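Serine-rich secreted cell wall anchored (LPXTG-motif ) protein (Lactobacillus reuteri ATCC 53608, PDB 5NXK) probably serves as a cell-surface adhesin of this gut bacterium, using a beta-solenoid region in its attachment to the host. Local coordinates at residues K136-E139 against S144-T147; G157-A162 against N218-I223; L112-T117 against E148-R153; E2-S5 against E9-A12; F283-A286 against A290-I293. One frame throughout, in Å; residues are numbered along the deposited sequence.

Overall arrangement
From the N terminus, interaction 4 comes first: it closes the short turn from strand 3-4 into helix 7-14, at one end of the beta-solenoid. Interaction 3 closes a longer loop, from strand 113-115 in the solenoid wall out to 148-153, and interaction 1 lies within that loop as a beta hairpin. Interaction 2 opens just afterwards and ties strand 159-160, the hairpin partner of strand 151-152, to the corner at the start of strand 221-226; backbone bonds join it to interaction 3. Interaction 5 bridges two wall sheets at the C-terminal end, its centre about 47 Å from that of interaction 4. No two of these loops cross.

Interaction 1 of 5, residues K136-E139 against S144-T147; sequences KSYE and SCGT
The carbonyl oxygen of Y138 takes the shortest bond of this pair, with C145 N 2.8 Å from Y138 O, and it also receives a CA-H contact, S144 CA to Y138 O at 3.3 Å. The return bond runs from Y138 N to C145 O at 3.0 Å, so Y138 and C145 form a hydrogen-bonded pair of an antiparallel beta hairpin. S137 with G146 and E139 with S144 are the non-hydrogen-bonded pairs beside it. T147 N to K136 O, at 3.0 Å, continues the pairing one step beyond the strand.

On the buried face, the Y138 ring stands where chi1 of 55° puts CG between the backbone N and the carbonyl carbon. That folds the phenol back over C145, whose CB sits under one ring face, 4.0 Å from the ring centroid, as a CH-pi contact. C145 SG meets the ring more obliquely, near its rim, 3.5 Å from Y138 CE1. T147 CG2 meets the CD2 and CE2 part of the ring obliquely, 3.9 Å from Y138 CD2, while T147 OG1 bonds to V135 O. The side chains of S137, E139 and S144 lie on the opposite, exposed face.

This hairpin of strands 137-140 and 143-146 projects from the solenoid just after strand 129-134. It rests its Y138 face on the loop residues L55 and T84 and on Y82 of strand 79-83, and Y138 OH bonds to N53 of strand 51-54.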
# COMPACT_ATOMS: atom_id res chain seq x y z
N LYS A 136 5.43 -6.48 14.07
CA LYS A 136 5.36 -7.93 14.29
C LYS A 136 4.22 -8.25 15.25
O LYS A 136 3.73 -9.38 15.31
CB LYS A 136 6.68 -8.45 14.86
CG LYS A 136 7.81 -8.48 13.86
CD LYS A 136 9.02 -9.20 14.42
CE LYS A 136 10.02 -9.53 13.33
NZ LYS A 136 10.82 -8.33 12.96
N SER A 137 3.81 -7.24 16.00
CA SER A 137 2.68 -7.37 16.88
C SER A 137 2.17 -6.00 17.27
O SER A 137 2.85 -5.00 17.07
CB SER A 137 3.06 -8.19 18.13
OG SER A 137 3.99 -7.48 18.93
N TYR A 138 0.96 -5.95 17.81
CA TYR A 138 0.43 -4.70 18.33
C TYR A 138 -0.43 -4.97 19.55
O TYR A 138 -0.80 -6.10 19.82
CB TYR A 138 -0.40 -3.97 17.27
CG TYR A 138 -1.53 -4.77 16.67
CD1 TYR A 138 -2.77 -4.88 17.31
CD2 TYR A 138 -1.38 -5.39 15.43
CE1 TYR A 138 -3.81 -5.60 16.75
CE2 TYR A 138 -2.42 -6.11 14.85
CZ TYR A 138 -3.63 -6.21 15.51
OH TYR A 138 -4.65 -6.93 14.94
N GLU A 139 -0.73 -3.92 20.30
CA GLU A 139 -1.58 -4.10 21.47
C GLU A 139 -2.66 -3.04 21.47
O GLU A 139 -2.40 -1.86 21.24
CB GLU A 139 -0.75 -4.06 22.77
CG GLU A 139 -1.46 -3.41 23.95
CD GLU A 139 -0.83 -3.78 25.28
OE1 GLU A 139 0.11 -4.61 25.29
OE2 GLU A 139 -1.26 -3.25 26.33
N SER A 144 -2.69 -8.16 23.17
CA SER A 144 -1.58 -8.23 22.22
C SER A 144 -1.88 -9.22 21.09
O SER A 144 -2.37 -10.33 21.34
CB SER A 144 -0.29 -8.60 22.93
OG SER A 144 0.82 -8.52 22.05
N CYS A 145 -1.60 -8.82 19.86
CA CYS A 145 -1.84 -9.66 18.69
C CYS A 145 -0.58 -9.77 17.84
O CYS A 145 0.04 -8.76 17.52
CB CYS A 145 -3.00 -9.10 17.86
SG CYS A 145 -4.33 -8.33 18.83
N GLY A 146 -0.20 -11.00 17.50
CA GLY A 146 0.88 -11.23 16.56
C GLY A 146 0.37 -11.05 15.14
O GLY A 146 -0.76 -11.40 14.84
N THR A 147 1.21 -10.50 14.25
CA THR A 147 0.80 -10.31 12.87
C THR A 147 1.42 -11.38 11.98
O THR A 147 2.39 -12.03 12.37
CB THR A 147 1.22 -8.92 12.32
OG1 THR A 147 2.66 -8.84 12.30
CG2 THR A 147 0.65 -7.77 13.17

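Interaction 2 of 5, residues G157-A162 against N218-I223; sequences GDKTTA and NTEYNI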
# COMPACT_ATOMS: atom_id res chain seq x y z
N GLY A 157 15.44 -14.66 -3.28
CA GLY A 157 14.81 -15.32 -2.15
C GLY A 157 13.47 -14.68 -1.84
O GLY A 157 13.12 -13.65 -2.41
N ASP A 158 12.72 -15.31 -0.93
CA ASP A 158 11.39 -14.85 -0.56
C ASP A 158 11.48 -13.54 0.19
O ASP A 158 12.35 -13.37 1.04
CB ASP A 158 10.67 -15.87 0.32
CG ASP A 158 10.26 -17.13 -0.43
OD1 ASP A 158 10.35 -17.14 -1.68
OD2 ASP A 158 9.84 -18.10 0.24
N LYS A 159 10.57 -12.61 -0.11
CA LYS A 159 10.54 -11.34 0.61
C LYS A 159 9.14 -11.08 1.11
O LYS A 159 8.17 -11.46 0.47
CB LYS A 159 11.00 -10.18 -0.29
CG LYS A 159 12.37 -10.35 -0.94
CD LYS A 159 13.51 -10.33 0.08
CE LYS A 159 14.84 -10.63 -0.61
NZ LYS A 159 16.00 -10.66 0.34
N THR A 160 9.04 -10.42 2.26
CA THR A 160 7.75 -10.00 2.81
C THR A 160 7.59 -8.52 2.55
O THR A 160 8.57 -7.82 2.29
CB THR A 160 7.66 -10.26 4.31
OG1 THR A 160 8.77 -9.62 4.97
CG2 THR A 160 7.68 -11.75 4.60
N THR A 161 6.36 -8.03 2.62
CA THR A 161 6.12 -6.63 2.34
C THR A 161 5.00 -6.05 3.19
O THR A 161 4.09 -6.76 3.57
CB THR A 161 5.78 -6.41 0.83
OG1 THR A 161 5.64 -5.01 0.57
CG2 THR A 161 4.48 -7.14 0.46
N ALA A 162 5.08 -4.75 3.47
CA ALA A 162 4.03 -4.04 4.21
C ALA A 162 2.82 -3.73 3.35
O ALA A 162 1.70 -3.68 3.84
CB ALA A 162 4.58 -2.76 4.80
N ASN A 218 15.63 -1.80 9.15
CA ASN A 218 14.76 -2.96 8.96
C ASN A 218 14.54 -3.38 7.51
O ASN A 218 14.67 -4.55 7.16
CB ASN A 218 13.40 -2.68 9.59
CG ASN A 218 12.37 -3.75 9.27
OD1 ASN A 218 12.21 -4.71 10.02
ND2 ASN A 218 11.67 -3.59 8.14
N THR A 219 14.18 -2.42 6.68
CA THR A 219 13.69 -2.70 5.34
C THR A 219 14.81 -2.95 4.34
O THR A 219 15.83 -2.26 4.36
CB THR A 219 12.81 -1.53 4.88
OG1 THR A 219 11.65 -1.47 5.72
CG2 THR A 219 12.38 -1.69 3.44
N GLU A 220 14.65 -3.94 3.46
CA GLU A 220 15.63 -4.16 2.40
C GLU A 220 15.39 -3.24 1.20
O GLU A 220 16.33 -2.61 0.72
CB GLU A 220 15.62 -5.62 1.96
CG GLU A 220 16.02 -6.58 3.07
CD GLU A 220 16.17 -8.01 2.59
OE1 GLU A 220 17.32 -8.46 2.41
OE2 GLU A 220 15.13 -8.68 2.37
N TYR A 221 14.15 -3.15 0.72
CA TYR A 221 13.81 -2.22 -0.36
C TYR A 221 12.63 -1.36 0.06
O TYR A 221 11.63 -1.90 0.52
CB TYR A 221 13.43 -2.92 -1.66
CG TYR A 221 14.09 -4.23 -1.96
CD1 TYR A 221 15.47 -4.37 -1.93
CD2 TYR A 221 13.32 -5.35 -2.28
CE1 TYR A 221 16.07 -5.58 -2.22
CE2 TYR A 221 13.91 -6.56 -2.57
CZ TYR A 221 15.28 -6.67 -2.53
OH TYR A 221 15.87 -7.88 -2.82
N ASN A 222 12.71 -0.04 -0.10
CA ASN A 222 11.55 0.79 0.20
C ASN A 222 10.42 0.54 -0.81
O ASN A 222 9.27 0.34 -0.44
CB ASN A 222 11.92 2.28 0.19
CG ASN A 222 12.93 2.63 1.28
OD1 ASN A 222 14.03 3.07 0.98
ND2 ASN A 222 12.54 2.45 2.55
N ILE A 223 10.77 0.59 -2.09
CA ILE A 223 9.79 0.44 -3.15
C ILE A 223 10.28 -0.60 -4.16
O ILE A 223 11.36 -0.48 -4.71
CB ILE A 223 9.50 1.76 -3.89
CG1 ILE A 223 9.01 2.84 -2.91
CG2 ILE A 223 8.47 1.56 -5.00
CD1 ILE A 223 8.84 4.22 -3.58
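A salt bridge joins the hairpin strand 159-160 to the corner of the beta-solenoid chain at N222, at the start of strand 221-226, with K159 reaching across to E220 and Y221. K159 NZ lies 3.0 Å from E220 OE2, met on its syn side and 25° out of the carboxylate plane; the second bond, from K159 NZ to E220 OE1 at 3.3 Å, is weak. The ammonium therefore straddles both oxygens unevenly.

The lysine gets there because its chain bends at the CB-CG bond (chi2 -67°) before it runs extended through CD and CE. It crosses the glutamate at about a right angle. Its aliphatic part is in contact too, with K159 CD 3.3 Å from E220 OE2 and K159 CE 3.7 Å from Y221 OH. The lysine thus touches the tyrosine at its hydroxyl, while K159 CG only passes the ring obliquely. E220 CB sits 4.1 Å above the plane of the Y221 ring, toward its rim.

D185 OD1 also lies close to E220 OE2, and two like charges so near each other would probably raise the proton affinity of one of them; K159 should offset part of that cost.

Backbone bonds hold both sides in place among their neighbours: K159 pairs with H152 of strand 151-152, and E220 with D185. Strand 186-191 lies alongside, with I186 touched by both K159 and Y221, while Y221 also packs on D248 and R251 of strand 248-252.

Interaction 3 of 5, residues L112-T117 against E148-R153; sequences LVWSKT and EAFSHR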
# COMPACT_ATOMS: atom_id res chain seq x y z
N LEU A 112 -0.29 -4.62 5.49
CA LEU A 112 -1.44 -3.77 5.83
C LEU A 112 -2.52 -3.72 4.75
O LEU A 112 -3.70 -3.53 5.04
CB LEU A 112 -1.01 -2.33 6.14
CG LEU A 112 -0.15 -2.01 7.37
CD1 LEU A 112 1.15 -2.80 7.43
CD2 LEU A 112 0.15 -0.52 7.39
N VAL A 113 -2.10 -3.87 3.50
CA VAL A 113 -3.03 -3.89 2.36
C VAL A 113 -2.51 -4.90 1.35
O VAL A 113 -1.30 -4.94 1.09
CB VAL A 113 -3.18 -2.51 1.66
CG1 VAL A 113 -4.17 -2.60 0.48
CG2 VAL A 113 -3.63 -1.46 2.65
N TRP A 114 -3.40 -5.72 0.80
CA TRP A 114 -2.95 -6.75 -0.14
C TRP A 114 -3.90 -6.74 -1.34
O TRP A 114 -5.03 -6.29 -1.22
CB TRP A 114 -2.91 -8.12 0.55
CG TRP A 114 -2.38 -9.26 -0.26
CD1 TRP A 114 -1.10 -9.73 -0.28
CD2 TRP A 114 -3.13 -10.09 -1.16
NE1 TRP A 114 -0.99 -10.80 -1.15
CE2 TRP A 114 -2.23 -11.04 -1.69
CE3 TRP A 114 -4.46 -10.13 -1.57
CZ2 TRP A 114 -2.63 -12.01 -2.62
CZ3 TRP A 114 -4.86 -11.09 -2.48
CH2 TRP A 114 -3.95 -12.02 -2.99
N SER A 115 -3.45 -7.22 -2.49
CA SER A 115 -4.28 -7.22 -3.69
C SER A 115 -3.96 -8.37 -4.61
O SER A 115 -2.86 -8.93 -4.56
CB SER A 115 -4.11 -5.89 -4.44
OG SER A 115 -2.81 -5.82 -5.02
N LYS A 116 -4.93 -8.74 -5.44
CA LYS A 116 -4.70 -9.63 -6.56
C LYS A 116 -3.85 -8.90 -7.60
O LYS A 116 -4.10 -7.73 -7.89
CB LYS A 116 -6.02 -10.06 -7.20
CG LYS A 116 -6.70 -11.28 -6.58
CD LYS A 116 -8.10 -11.45 -7.19
CE LYS A 116 -8.84 -12.64 -6.61
NZ LYS A 116 -7.95 -13.78 -6.27
N THR A 117 -2.84 -9.58 -8.14
CA THR A 117 -1.92 -8.93 -9.05
C THR A 117 -2.17 -9.35 -10.51
O THR A 117 -1.47 -8.90 -11.42
CB THR A 117 -0.48 -9.25 -8.65
OG1 THR A 117 -0.31 -10.68 -8.61
CG2 THR A 117 -0.20 -8.67 -7.27
N GLU A 148 0.85 -11.56 10.80
CA GLU A 148 1.51 -12.34 9.76
C GLU A 148 1.79 -11.43 8.58
O GLU A 148 1.10 -10.43 8.36
CB GLU A 148 0.67 -13.54 9.31
CG GLU A 148 0.33 -14.55 10.39
CD GLU A 148 -0.67 -15.58 9.90
OE1 GLU A 148 -0.24 -16.57 9.26
OE2 GLU A 148 -1.89 -15.40 10.14
N ALA A 149 2.78 -11.79 7.79
CA ALA A 149 3.16 -10.94 6.67
C ALA A 149 3.09 -11.77 5.41
O ALA A 149 3.48 -12.94 5.42
CB ALA A 149 4.55 -10.38 6.87
N PHE A 150 2.59 -11.16 4.34
CA PHE A 150 2.59 -11.82 3.04
C PHE A 150 4.01 -11.94 2.52
O PHE A 150 4.79 -11.00 2.57
CB PHE A 150 1.73 -11.06 2.03
CG PHE A 150 1.78 -11.65 0.65
CD1 PHE A 150 1.15 -12.85 0.38
CD2 PHE A 150 2.49 -11.01 -0.36
CE1 PHE A 150 1.21 -13.40 -0.89
CE2 PHE A 150 2.55 -11.56 -1.64
CZ PHE A 150 1.91 -12.76 -1.90
N SER A 151 4.34 -13.13 2.02
CA SER A 151 5.66 -13.42 1.47
C SER A 151 5.54 -13.89 0.02
O SER A 151 4.58 -14.59 -0.33
CB SER A 151 6.35 -14.49 2.32
OG SER A 151 7.62 -14.79 1.77
N HIS A 152 6.51 -13.53 -0.80
CA HIS A 152 6.46 -13.90 -2.21
C HIS A 152 7.87 -14.08 -2.75
O HIS A 152 8.81 -13.42 -2.29
CB HIS A 152 5.66 -12.85 -3.00
CG HIS A 152 5.42 -13.21 -4.43
ND1 HIS A 152 4.53 -14.19 -4.82
CD2 HIS A 152 5.91 -12.68 -5.57
CE1 HIS A 152 4.51 -14.27 -6.13
NE2 HIS A 152 5.33 -13.36 -6.62
N ARG A 153 8.03 -14.99 -3.71
CA ARG A 153 9.35 -15.30 -4.24
C ARG A 153 9.95 -14.15 -5.06
O ARG A 153 9.22 -13.40 -5.69
CB ARG A 153 9.30 -16.57 -5.10
CG ARG A 153 10.66 -17.21 -5.33
CD ARG A 153 10.65 -18.15 -6.54
NE ARG A 153 12.01 -18.53 -6.92
CZ ARG A 153 12.79 -17.81 -7.72
NH1 ARG A 153 12.35 -16.69 -8.28
NH2 ARG A 153 14.02 -18.24 -7.99
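W114 and F150 make a T-shaped (edge-to-face) aromatic pair, in which the indole turns its edge to the face of the phenyl ring. The planes stand at 71°, with the five-membered ring of W114 and the ring of F150 only 4.3 Å apart between centroids. It is the pyrrole end of the indole, at CD1 and NE1, that does the touching, while the benzo ring points away from the phenylalanine.

Both side chains start in the same way. CG is anti to the backbone N in W114 (chi1 -176°) and in F150 (chi1 176°), and each bond to CB points at the other segment, so the two rings meet midway between backbones that stay apart, with the two CA atoms 8.2 Å from each other. W114 CD1 comes up against F150 CG at 3.6 Å.

W114 belongs to strand 113-115 in the wall of the beta-solenoid, whereas F150 comes from the chain leading into the hairpin of strands 151-152 and 159-160, an excursion laid on the outside of that wall. Y164 on the next wall strand joins the group: its ring stacks on W114 and also meets F150. Y87 packs edge-to-face with the indole, and F150 N bonds to T111 OG1. The central feature of the pair is W114 NE1, 3.2 Å above the F150 plane over the ring centre, with its nearest ring atom, F150 CD1, 3.3 Å away.

Interaction 4 of 5, residues E2-S5 against E9-A12; sequences EEVS and ELKA
E9 has CG beside its own backbone N (chi1 -68°) and an extended chain beyond it, which sends the carboxylate back to the chain ahead of the helix, while chi1 of -63° in V4 sets CG1 over the E9 backbone and CG2 toward L10. The carboxylate takes the amide of S5: S5 N to E9 OE1 is 2.7 Å, approached nearly along the C-O axis, though the bond is bent at the hydrogen to 141°. S5 CB also lies against the same oxygen, 3.5 Å from E9 OE1.

V4 provides the apolar half. V4 CB packs on E9 CB at 3.9 Å, and V4 CG1 comes to 3.4 Å from E9 O, so one methyl rests on helix backbone. The other methyl, V4 CG2, meets L10 CD1 at 3.9 Å, the two side chains running at a slant to each other.

N6 OD1 bonds to E9 N, so E9 is tied to the turn by its backbone as well as its side chain. This is the first half of a beta-alpha-beta unit at the N-terminal end of the solenoid. V4 packs on I22 and L24 of strand 21-24 and on I28. L10 packs on I22, I28, L30 and I34, so it puts the helix over the N-terminal end of the coil, against strands 21-24, 28-30 and 34-36.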
# COMPACT_ATOMS: atom_id res chain seq x y z
N GLU A 2 -25.61 6.35 7.96
CA GLU A 2 -25.62 5.01 8.60
C GLU A 2 -24.54 4.89 9.68
O GLU A 2 -23.35 4.91 9.38
CB GLU A 2 -25.44 3.88 7.59
CG GLU A 2 -25.55 2.49 8.19
CD GLU A 2 -27.00 2.00 8.27
OE1 GLU A 2 -27.81 2.32 7.37
OE2 GLU A 2 -27.32 1.27 9.24
N GLU A 3 -24.99 4.68 10.91
CA GLU A 3 -24.10 4.57 12.06
C GLU A 3 -23.91 3.13 12.56
O GLU A 3 -24.88 2.37 12.66
CB GLU A 3 -24.63 5.47 13.17
CG GLU A 3 -24.89 6.89 12.64
CD GLU A 3 -25.26 7.90 13.71
OE1 GLU A 3 -25.53 7.49 14.86
OE2 GLU A 3 -25.28 9.11 13.40
N VAL A 4 -22.67 2.73 12.86
CA VAL A 4 -22.41 1.35 13.28
C VAL A 4 -21.55 1.32 14.54
O VAL A 4 -20.67 2.16 14.73
CB VAL A 4 -21.71 0.51 12.15
CG1 VAL A 4 -22.60 0.36 10.91
CG2 VAL A 4 -20.35 1.09 11.79
N SER A 5 -21.81 0.33 15.41
CA SER A 5 -21.13 0.27 16.69
C SER A 5 -20.49 -1.08 16.99
O SER A 5 -19.86 -1.24 18.05
CB SER A 5 -22.11 0.61 17.81
OG SER A 5 -22.55 1.96 17.70
N GLU A 9 -23.11 -4.90 12.94
CA GLU A 9 -23.64 -3.71 12.27
C GLU A 9 -22.72 -3.26 11.13
O GLU A 9 -23.20 -2.86 10.05
CB GLU A 9 -23.84 -2.57 13.28
CG GLU A 9 -24.96 -2.82 14.30
CD GLU A 9 -25.03 -1.78 15.42
OE1 GLU A 9 -24.19 -0.86 15.47
OE2 GLU A 9 -25.95 -1.88 16.25
N LEU A 10 -21.41 -3.34 11.34
CA LEU A 10 -20.48 -2.95 10.28
C LEU A 10 -20.62 -3.89 9.09
O LEU A 10 -20.65 -3.46 7.94
CB LEU A 10 -19.04 -2.95 10.78
CG LEU A 10 -18.00 -2.49 9.75
CD1 LEU A 10 -18.32 -1.07 9.24
CD2 LEU A 10 -16.59 -2.54 10.35
N LYS A 11 -20.69 -5.19 9.38
CA LYS A 11 -20.87 -6.21 8.37
C LYS A 11 -22.14 -5.97 7.58
O LYS A 11 -22.14 -6.02 6.35
CB LYS A 11 -20.89 -7.60 9.00
CG LYS A 11 -21.19 -8.71 8.01
CD LYS A 11 -21.19 -10.08 8.67
CE LYS A 11 -21.62 -11.16 7.67
NZ LYS A 11 -21.73 -12.50 8.30
N ALA A 12 -23.23 -5.71 8.30
CA ALA A 12 -24.51 -5.48 7.64
C ALA A 12 -24.44 -4.26 6.72
O ALA A 12 -24.88 -4.32 5.58
CB ALA A 12 -25.63 -5.31 8.68

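Interaction 5 of 5, residues F283-A286 against A290-I293; sequences FRVA and ANRI
Strands 283-285 and 290-293 run in roughly opposite directions with no hydrogen bond between them, V285 CA lying 7.5 Å from N291 CA and F283 CA 9.0 Å from I293 CA. They belong to two different parallel sheets of the beta-solenoid, and a short turn takes the chain from one to the other, so the contact is side-chain packing between two walls of one coil and not sheet pairing.

F283, V285, N291 and I293 are the residues that face each other. In F283, CG lies anti to the carbonyl carbon (chi1 -65°), and the ring extends beside I293 so that the two side chains cross obliquely. The tip of the isoleucine does the touching: I293 CD1 is 3.9 Å from F283 CD2 and 4.0 Å from F283 CB. I293 CG2 is a little farther off, 4.2 Å from F283 CE2.

V285 is turned with CG1 anti to the backbone N (chi1 -177°), which presents both methyls to N291. Here a branched apolar side chain lies against the stem and flat amide group of the asparagine.

Within the neighbouring coil, V250 touches F283, I252 touches both V285 and N291, and I265 of strand 261-267 touches both F283 and I293, so the four residues continue the stacking of side chains from the preceding coil to near the C-terminal end of the solenoid. Strand 289-295 is the outermost of its sheet. Toward the turn, V285 CG1 lies 3.8 Å from N291 CB.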
# COMPACT_ATOMS: atom_id res chain seq x y z
N PHE A 283 18.61 3.91 -6.59
CA PHE A 283 17.70 3.48 -7.66
C PHE A 283 18.37 2.28 -8.31
O PHE A 283 19.40 2.41 -8.98
CB PHE A 283 17.45 4.60 -8.69
CG PHE A 283 16.73 5.81 -8.15
CD1 PHE A 283 15.67 5.68 -7.27
CD2 PHE A 283 17.11 7.09 -8.55
CE1 PHE A 283 15.00 6.81 -6.80
CE2 PHE A 283 16.44 8.22 -8.08
CZ PHE A 283 15.40 8.08 -7.21
N ARG A 284 17.82 1.09 -8.09
CA ARG A 284 18.43 -0.13 -8.59
C ARG A 284 17.62 -0.65 -9.75
O ARG A 284 16.48 -1.10 -9.56
CB ARG A 284 18.49 -1.20 -7.50
CG ARG A 284 19.04 -2.56 -7.95
CD ARG A 284 20.50 -2.49 -8.40
NE ARG A 284 21.00 -3.80 -8.82
CZ ARG A 284 21.87 -4.01 -9.80
NH1 ARG A 284 22.40 -2.99 -10.48
NH2 ARG A 284 22.24 -5.25 -10.10
N VAL A 285 18.18 -0.57 -10.95
CA VAL A 285 17.47 -1.06 -12.13
C VAL A 285 18.38 -2.01 -12.91
O VAL A 285 19.50 -1.66 -13.25
CB VAL A 285 17.02 0.09 -13.05
CG1 VAL A 285 16.22 -0.47 -14.22
CG2 VAL A 285 16.17 1.10 -12.26
N ALA A 286 17.90 -3.22 -13.17
CA ALA A 286 18.75 -4.20 -13.85
C ALA A 286 17.89 -5.18 -14.64
O ALA A 286 16.69 -5.30 -14.37
CB ALA A 286 19.63 -4.95 -12.84
N ALA A 290 13.74 -0.97 -19.97
CA ALA A 290 14.13 0.30 -20.59
C ALA A 290 13.81 1.37 -19.58
O ALA A 290 12.64 1.61 -19.27
CB ALA A 290 13.38 0.55 -21.91
N ASN A 291 14.85 2.01 -19.04
CA ASN A 291 14.67 2.89 -17.90
C ASN A 291 15.10 4.32 -18.18
O ASN A 291 16.02 4.57 -18.95
CB ASN A 291 15.46 2.35 -16.70
CG ASN A 291 14.95 2.92 -15.38
OD1 ASN A 291 13.85 2.61 -14.96
ND2 ASN A 291 15.76 3.74 -14.73
N ARG A 292 14.41 5.26 -17.55
CA ARG A 292 14.82 6.64 -17.64
C ARG A 292 14.55 7.32 -16.31
O ARG A 292 13.47 7.18 -15.74
CB ARG A 292 14.09 7.37 -18.77
CG ARG A 292 14.38 8.86 -18.81
CD ARG A 292 13.70 9.54 -20.00
NE ARG A 292 13.86 10.99 -19.94
CZ ARG A 292 14.09 11.78 -20.99
NH1 ARG A 292 14.16 11.27 -22.21
NH2 ARG A 292 14.19 13.09 -20.82
N ILE A 293 15.56 8.04 -15.82
CA ILE A 293 15.41 8.78 -14.57
C ILE A 293 15.66 10.27 -14.87
O ILE A 293 16.72 10.64 -15.38
CB ILE A 293 16.39 8.29 -13.49
CG1 ILE A 293 16.29 6.78 -13.30
CG2 ILE A 293 16.10 8.99 -12.16
CD1 ILE A 293 17.35 6.21 -12.37